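Local coordinates for protein lytic polysaccharide monooxygenase (Neurospora crassa, PDB 4QI8) that probably cleaves cellulose chains oxidatively as a copper-dependent AA9 monooxygenase, using oxygen and electrons from an external donor, at residues S37-I40 with Q44-H47; N90-E95 with S135-A140; Y103-T108 with T114-G119. One frame throughout, in Å; residues are numbered along the deposited sequence.

Contact 1: residues S37-I40 with Q44-H47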
# COMPACT_ATOMS: atom_id res chain seq x y z
N SER A 37 14.24 3.30 -4.75
CA SER A 37 14.63 1.92 -4.52
C SER A 37 13.57 0.94 -5.02
O SER A 37 12.37 1.22 -4.96
CB SER A 37 14.80 1.71 -3.02
OG SER A 37 15.04 0.35 -2.71
N GLN A 38 14.01 -0.23 -5.45
CA GLN A 38 13.07 -1.32 -5.71
C GLN A 38 12.23 -1.63 -4.47
O GLN A 38 11.11 -2.13 -4.59
CB GLN A 38 13.80 -2.59 -6.18
CG GLN A 38 14.51 -2.41 -7.50
CD GLN A 38 13.54 -2.16 -8.62
OE1 GLN A 38 12.66 -2.98 -8.89
NE2 GLN A 38 13.65 -1.00 -9.27
N GLN A 39 12.78 -1.38 -3.29
CA GLN A 39 12.03 -1.62 -2.06
C GLN A 39 10.76 -0.77 -1.92
O GLN A 39 9.88 -1.13 -1.15
CB GLN A 39 12.92 -1.45 -0.83
CG GLN A 39 13.97 -2.53 -0.68
CD GLN A 39 14.84 -2.32 0.54
OE1 GLN A 39 15.21 -1.19 0.86
NE2 GLN A 39 15.15 -3.39 1.24
N ILE A 40 10.65 0.32 -2.67
CA ILE A 40 9.44 1.16 -2.57
C ILE A 40 8.22 0.40 -3.09
O ILE A 40 7.08 0.76 -2.81
CB ILE A 40 9.63 2.53 -3.27
CG1 ILE A 40 8.66 3.61 -2.72
CG2 ILE A 40 9.47 2.39 -4.77
CD1 ILE A 40 8.97 4.02 -1.28
N GLN A 44 11.08 -5.49 -1.24
CA GLN A 44 11.96 -6.63 -1.52
C GLN A 44 13.04 -6.24 -2.51
O GLN A 44 12.77 -6.05 -3.69
CB GLN A 44 11.19 -7.82 -2.07
CG GLN A 44 10.20 -8.44 -1.12
CD GLN A 44 9.65 -9.75 -1.67
OE1 GLN A 44 9.42 -9.88 -2.88
NE2 GLN A 44 9.44 -10.73 -0.79
N SER A 45 14.28 -6.17 -2.05
CA SER A 45 15.38 -5.99 -3.00
C SER A 45 15.58 -7.23 -3.86
O SER A 45 15.99 -7.13 -5.02
CB SER A 45 16.68 -5.68 -2.28
OG SER A 45 16.57 -4.50 -1.51
N THR A 46 15.33 -8.40 -3.28
CA THR A 46 15.33 -9.68 -4.00
C THR A 46 13.89 -10.18 -3.95
O THR A 46 13.38 -10.46 -2.87
CB THR A 46 16.28 -10.73 -3.34
OG1 THR A 46 17.63 -10.24 -3.35
CG2 THR A 46 16.23 -12.07 -4.07
N HIS A 47 13.24 -10.30 -5.10
CA HIS A 47 11.87 -10.80 -5.16
C HIS A 47 11.78 -12.18 -4.54
O HIS A 47 12.60 -13.05 -4.84
CB HIS A 47 11.41 -10.87 -6.61
CG HIS A 47 10.21 -11.73 -6.84
ND1 HIS A 47 8.93 -11.30 -6.57
CD2 HIS A 47 10.11 -13.00 -7.29
CE1 HIS A 47 8.08 -12.28 -6.86
NE2 HIS A 47 8.77 -13.31 -7.30
O HOH W 1 9.92 -4.54 -3.90

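Contact 2: residues N90-E95 with S135-A140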
# COMPACT_ATOMS: atom_id res chain seq x y z
N ASN A 90 3.29 -15.88 -8.59
CA ASN A 90 4.47 -16.09 -7.76
C ASN A 90 5.72 -15.49 -8.37
O ASN A 90 6.63 -15.09 -7.66
CB ASN A 90 4.73 -17.58 -7.54
CG ASN A 90 3.78 -18.22 -6.55
OD1 ASN A 90 3.13 -17.55 -5.75
ND2 ASN A 90 3.72 -19.55 -6.59
N SER A 91 5.75 -15.41 -9.69
CA SER A 91 6.94 -14.95 -10.40
C SER A 91 6.86 -13.46 -10.78
O SER A 91 7.85 -12.87 -11.20
CB SER A 91 7.15 -15.81 -11.66
OG SER A 91 7.32 -17.19 -11.34
N TRP A 92 5.69 -12.85 -10.63
CA TRP A 92 5.46 -11.51 -11.17
C TRP A 92 5.83 -10.43 -10.16
O TRP A 92 5.27 -10.37 -9.07
CB TRP A 92 4.01 -11.36 -11.60
CG TRP A 92 3.73 -10.20 -12.49
CD1 TRP A 92 4.15 -10.02 -13.77
CD2 TRP A 92 2.95 -9.04 -12.17
NE1 TRP A 92 3.68 -8.84 -14.28
CE2 TRP A 92 2.93 -8.21 -13.31
CE3 TRP A 92 2.24 -8.64 -11.04
CZ2 TRP A 92 2.24 -7.01 -13.35
CZ3 TRP A 92 1.55 -7.44 -11.08
CH2 TRP A 92 1.54 -6.65 -12.23
N THR A 93 6.77 -9.55 -10.52
CA THR A 93 7.24 -8.54 -9.58
C THR A 93 6.38 -7.26 -9.57
O THR A 93 6.40 -6.50 -8.61
CB THR A 93 8.69 -8.15 -9.86
OG1 THR A 93 8.77 -7.55 -11.15
CG2 THR A 93 9.58 -9.38 -9.83
N GLY A 94 5.64 -7.02 -10.65
CA GLY A 94 4.82 -5.82 -10.73
C GLY A 94 5.60 -4.62 -11.23
O GLY A 94 5.43 -3.52 -10.74
N GLU A 95 6.44 -4.84 -12.23
CA GLU A 95 7.16 -3.73 -12.84
C GLU A 95 6.34 -3.04 -13.92
O GLU A 95 5.36 -3.58 -14.42
CB GLU A 95 8.54 -4.17 -13.31
CG GLU A 95 9.38 -4.52 -12.07
CD GLU A 95 10.80 -4.96 -12.34
OE1 GLU A 95 11.71 -4.10 -12.29
OE2 GLU A 95 11.02 -6.17 -12.57
N SER A 135 -5.40 -12.66 -11.02
CA SER A 135 -4.45 -12.57 -9.92
C SER A 135 -3.96 -11.14 -9.78
O SER A 135 -3.75 -10.46 -10.79
CB SER A 135 -3.28 -13.51 -10.15
OG SER A 135 -3.72 -14.85 -10.19
N TYR A 136 -3.77 -10.70 -8.54
CA TYR A 136 -3.39 -9.33 -8.24
C TYR A 136 -2.38 -9.27 -7.11
O TYR A 136 -2.40 -10.10 -6.19
CB TYR A 136 -4.59 -8.51 -7.77
CG TYR A 136 -5.56 -8.03 -8.83
CD1 TYR A 136 -6.51 -8.89 -9.38
CD2 TYR A 136 -5.55 -6.71 -9.25
CE1 TYR A 136 -7.41 -8.44 -10.33
CE2 TYR A 136 -6.45 -6.25 -10.19
CZ TYR A 136 -7.38 -7.12 -10.72
OH TYR A 136 -8.26 -6.62 -11.66
N LEU A 137 -1.53 -8.24 -7.14
CA LEU A 137 -0.82 -7.81 -5.96
C LEU A 137 -1.58 -6.66 -5.32
O LEU A 137 -2.07 -5.76 -6.02
CB LEU A 137 0.59 -7.34 -6.31
CG LEU A 137 1.48 -8.41 -6.94
CD1 LEU A 137 2.81 -7.82 -7.39
CD2 LEU A 137 1.71 -9.54 -5.96
N LEU A 138 -1.64 -6.69 -3.98
CA LEU A 138 -2.19 -5.60 -3.19
C LEU A 138 -1.06 -5.02 -2.36
O LEU A 138 -0.53 -5.69 -1.48
CB LEU A 138 -3.31 -6.11 -2.28
CG LEU A 138 -3.88 -5.10 -1.28
CD1 LEU A 138 -4.54 -3.90 -1.94
CD2 LEU A 138 -4.85 -5.81 -0.36
N ARG A 139 -0.67 -3.79 -2.69
CA ARG A 139 0.41 -3.10 -2.00
C ARG A 139 -0.18 -2.24 -0.89
O ARG A 139 -1.05 -1.41 -1.12
CB ARG A 139 1.18 -2.23 -3.00
CG ARG A 139 2.27 -1.35 -2.39
CD ARG A 139 2.97 -0.56 -3.49
NE ARG A 139 4.01 0.31 -2.97
CZ ARG A 139 3.79 1.52 -2.45
NH1 ARG A 139 2.56 2.01 -2.42
NH2 ARG A 139 4.80 2.23 -1.98
N ALA A 140 0.34 -2.45 0.32
CA ALA A 140 0.03 -1.66 1.51
C ALA A 140 1.18 -0.73 1.79
O ALA A 140 2.33 -1.16 1.76
CB ALA A 140 -0.17 -2.57 2.70

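Contact 3: residues Y103-T108 with T114-G119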
# COMPACT_ATOMS: atom_id res chain seq x y z
N TYR A 103 -7.21 3.34 -2.39
CA TYR A 103 -7.50 4.05 -1.15
C TYR A 103 -6.33 4.95 -0.80
O TYR A 103 -5.18 4.54 -0.93
CB TYR A 103 -7.72 3.06 0.01
CG TYR A 103 -7.84 3.74 1.36
CD1 TYR A 103 -6.72 3.96 2.15
CD2 TYR A 103 -9.07 4.18 1.84
CE1 TYR A 103 -6.82 4.60 3.36
CE2 TYR A 103 -9.18 4.82 3.06
CZ TYR A 103 -8.06 5.03 3.82
OH TYR A 103 -8.16 5.67 5.04
N HIS A 104 -6.63 6.15 -0.33
CA HIS A 104 -5.65 6.91 0.43
C HIS A 104 -6.31 7.68 1.55
O HIS A 104 -7.48 8.06 1.47
CB HIS A 104 -4.74 7.79 -0.46
CG HIS A 104 -5.42 8.91 -1.20
ND1 HIS A 104 -4.80 9.50 -2.27
CD2 HIS A 104 -6.58 9.59 -1.01
CE1 HIS A 104 -5.55 10.48 -2.73
NE2 HIS A 104 -6.64 10.55 -1.99
N GLU A 105 -5.55 7.87 2.62
CA GLU A 105 -6.05 8.49 3.84
C GLU A 105 -5.84 9.99 3.83
O GLU A 105 -4.74 10.47 3.56
CB GLU A 105 -5.30 7.88 5.02
CG GLU A 105 -5.73 8.40 6.37
CD GLU A 105 -4.98 7.74 7.53
OE1 GLU A 105 -4.31 6.71 7.31
OE2 GLU A 105 -5.09 8.27 8.66
N GLN A 106 -6.89 10.73 4.16
CA GLN A 106 -6.79 12.15 4.46
C GLN A 106 -6.83 12.36 5.96
O GLN A 106 -7.63 11.74 6.65
CB GLN A 106 -7.95 12.92 3.82
CG GLN A 106 -7.72 13.26 2.37
CD GLN A 106 -6.83 14.47 2.21
OE1 GLN A 106 -7.22 15.59 2.56
NE2 GLN A 106 -5.62 14.27 1.68
N PRO A 107 -5.99 13.27 6.48
CA PRO A 107 -6.06 13.60 7.90
C PRO A 107 -7.26 14.48 8.20
O PRO A 107 -7.85 15.06 7.29
CB PRO A 107 -4.78 14.40 8.13
CG PRO A 107 -4.56 15.10 6.82
CD PRO A 107 -5.04 14.13 5.76
N THR A 108 -7.59 14.57 9.48
CA THR A 108 -8.48 15.60 9.96
C THR A 108 -7.64 16.84 10.26
O THR A 108 -6.55 16.75 10.84
CB THR A 108 -9.20 15.11 11.22
OG1 THR A 108 -9.99 13.96 10.91
CG2 THR A 108 -10.06 16.20 11.83
N THR A 114 -4.66 15.05 12.63
CA THR A 114 -4.89 13.76 13.27
C THR A 114 -5.24 12.73 12.21
O THR A 114 -5.91 13.03 11.21
CB THR A 114 -5.96 13.83 14.36
OG1 THR A 114 -7.15 14.39 13.82
CG2 THR A 114 -5.48 14.71 15.52
N TRP A 115 -4.75 11.53 12.42
CA TRP A 115 -4.82 10.47 11.44
C TRP A 115 -5.59 9.30 12.02
O TRP A 115 -5.24 8.79 13.09
CB TRP A 115 -3.41 10.03 11.05
CG TRP A 115 -2.54 11.17 10.57
CD1 TRP A 115 -1.77 12.00 11.34
CD2 TRP A 115 -2.35 11.60 9.21
NE1 TRP A 115 -1.12 12.91 10.54
CE2 TRP A 115 -1.46 12.69 9.23
CE3 TRP A 115 -2.85 11.17 7.97
CZ2 TRP A 115 -1.06 13.36 8.07
CZ3 TRP A 115 -2.46 11.84 6.82
CH2 TRP A 115 -1.56 12.91 6.88
N SER A 116 -6.63 8.85 11.31
CA SER A 116 -7.41 7.72 11.76
C SER A 116 -6.59 6.44 11.80
O SER A 116 -6.97 5.50 12.49
CB SER A 116 -8.63 7.51 10.87
OG SER A 116 -8.24 7.16 9.55
N SER A 117 -5.46 6.39 11.09
CA SER A 117 -4.62 5.20 11.14
C SER A 117 -3.89 5.06 12.48
O SER A 117 -3.39 3.98 12.80
CB SER A 117 -3.62 5.19 9.98
OG SER A 117 -2.85 6.37 9.98
N ASN A 118 -3.86 6.13 13.27
CA ASN A 118 -3.16 6.10 14.55
C ASN A 118 -3.77 5.07 15.48
O ASN A 118 -4.98 5.12 15.77
CB ASN A 118 -3.23 7.46 15.24
CG ASN A 118 -2.25 7.59 16.38
OD1 ASN A 118 -1.23 6.89 16.42
ND2 ASN A 118 -2.55 8.48 17.31
N GLY A 119 -2.93 4.15 15.95
CA GLY A 119 -3.34 3.14 16.90
C GLY A 119 -4.04 1.95 16.29
O GLY A 119 -4.49 1.07 17.02
O HOH W 2 -6.88 10.30 8.84
O HOH W 3 -8.80 11.57 10.77

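Contact 1: residues S37-I40 with Q44-H47
The short helix 39-42 of this AA9 β-sandwich meets the loop that follows it where Gln39 runs past Ser45, the two segments being separated by only three residues. Their CA atoms are nearest at Gln39 and Gln44, 5.0 Å apart. Ser45 OG sits alongside the outer half of the glutamine, 3.4 Å from Gln39 CG and 3.3 Å from Gln39 NE2. The angle at the amide is poor for a hydrogen bond, so this approach is best read as packing of a hydroxyl against the flank of the chain. Gln39 reaches it with CG anti to its carbonyl carbon (chi1 -70°) and the chain stretched out beyond. Asp24 OD2 accepts from both Gln39 NE2 and Ser45 N, and so ties side chain to backbone across the contact.

The turn into the helix is capped by its own serine. Ser37 OG takes the N-H of Gln39 at 2.9 Å, while Ser37 O accepts from Ile40 N at 3.0 Å. Behind this capped turn the helix is fastened to strand 155-166 of the mixed sheet, through Ile40 on Phe156 and Ile158 and through the disulfide Cys42-Cys160. Asp33, probably part of the copper and oxygen surroundings, has its side chain about 7 Å from that of Gln39.

Away from the Gln39-Ser45 pair, a single water joins the two backbones. It donates to Gln38 O at 2.8 Å and accepts from Gln44 N at 3.1 Å, so that the peptide groups are linked although they are too far apart to pair directly. Gln44 turns its CB away from the helix, and its amide bonds to Arg22 O and Ser48 N.

Contact 2: residues N90-E95 with S135-A140
The loop segment 90-95 passes over strand 134-144 without pairing with it, the backbones coming nearest at Gly94 and Leu137, whose CA atoms lie 7.7 Å apart. Across that gap the contact is almost wholly the work of one methyl group. Leu137 CD1 meets the benzo side of the Trp92 indole, 3.8 Å from CE3 and 3.9 Å from CZ3, at a slant that is neither face-on nor edge-on. The tryptophan comes down to it because CG stands anti to the backbone N (chi1 -164°), with CB already directed at the strand. The same methyl also lies under the loop backbone, 4.0 Å from Thr93 O and 4.4 Å from Gly94 CA. Gly94 N lies 3.7 Å above the plane of the Trp92 ring, over its centre, and beyond that N the backbone has a positive phi (85°).

Trp92 also rests on Ala81, Val83 and Pro84, and Arg21 packs on Leu137 while bonding to Trp92 O. On the next residue of the strand, Leu138 points to Ile62 and Tyr64 of the other sheet. Leu137 thus belongs to the outer face of the mixed sheet, and the contact is a loop covering one face of a β-sandwich.

Contact 3: residues Y103-T108 with T114-G119
Pro107 lies flat over one face of the Trp115 indole, the two side chains running side by side and pointing the same way. Its CB stands 3.5 Å from the centroid of the six-membered ring and 4° off the ring normal, a CH-π contact, while CD reaches CZ3 at 3.6 Å. Glu105 approaches the same indole differently, with OE2 in the ring plane at its edge, 3.7 Å from CE3. Its extended chain, CG anti to the backbone N at chi1 -179°, carries the carboxylate past the ring to the type I turn Trp115-Asn118. There OE2 accepts from Ser117 N at 3.1 Å, the donor coming 36° out of the carboxylate plane; the approaches of Ser117 OG are weak. A water donates to OE2 and to Gln106 O and accepts from Ser116 N, and Met76 N bonds to OE1. These bonds satisfy a buried carboxylate and probably help to stabilise its charge.

Thr108 and Thr114 form an antiparallel hydrogen-bonded pair: Thr108 N to Thr114 O at 2.9 Å, Thr114 N to Thr108 O at 3.1 Å. This is the foot of a small β-hairpin, strands 108-109 and 113-114, beside a proline-tryptophan CH-π contact and a turn bound by Glu105.

Overall arrangement
Contacts 1 and 2, their centres about 12 Å apart, touch: His47 NE2 probably bonds to Asn90 O, and Arg139 NH2 to Ile40 O. Contact 1 joins helix 39-42 to the following loop, and contact 2 sets a loop on strand 134-144 of the mixed sheet. Contact 3, its centre about 26 Å from that of contact 1 and about 25 Å from that of contact 2, reaches the same sheet through strand 99-104. Along the sequence contact 1 closes first, and contact 3 is nested within the span that contact 2 closes. One β-sandwich thus carries a joined pair of loop contacts on one side of its centre and a hairpin contact on the other.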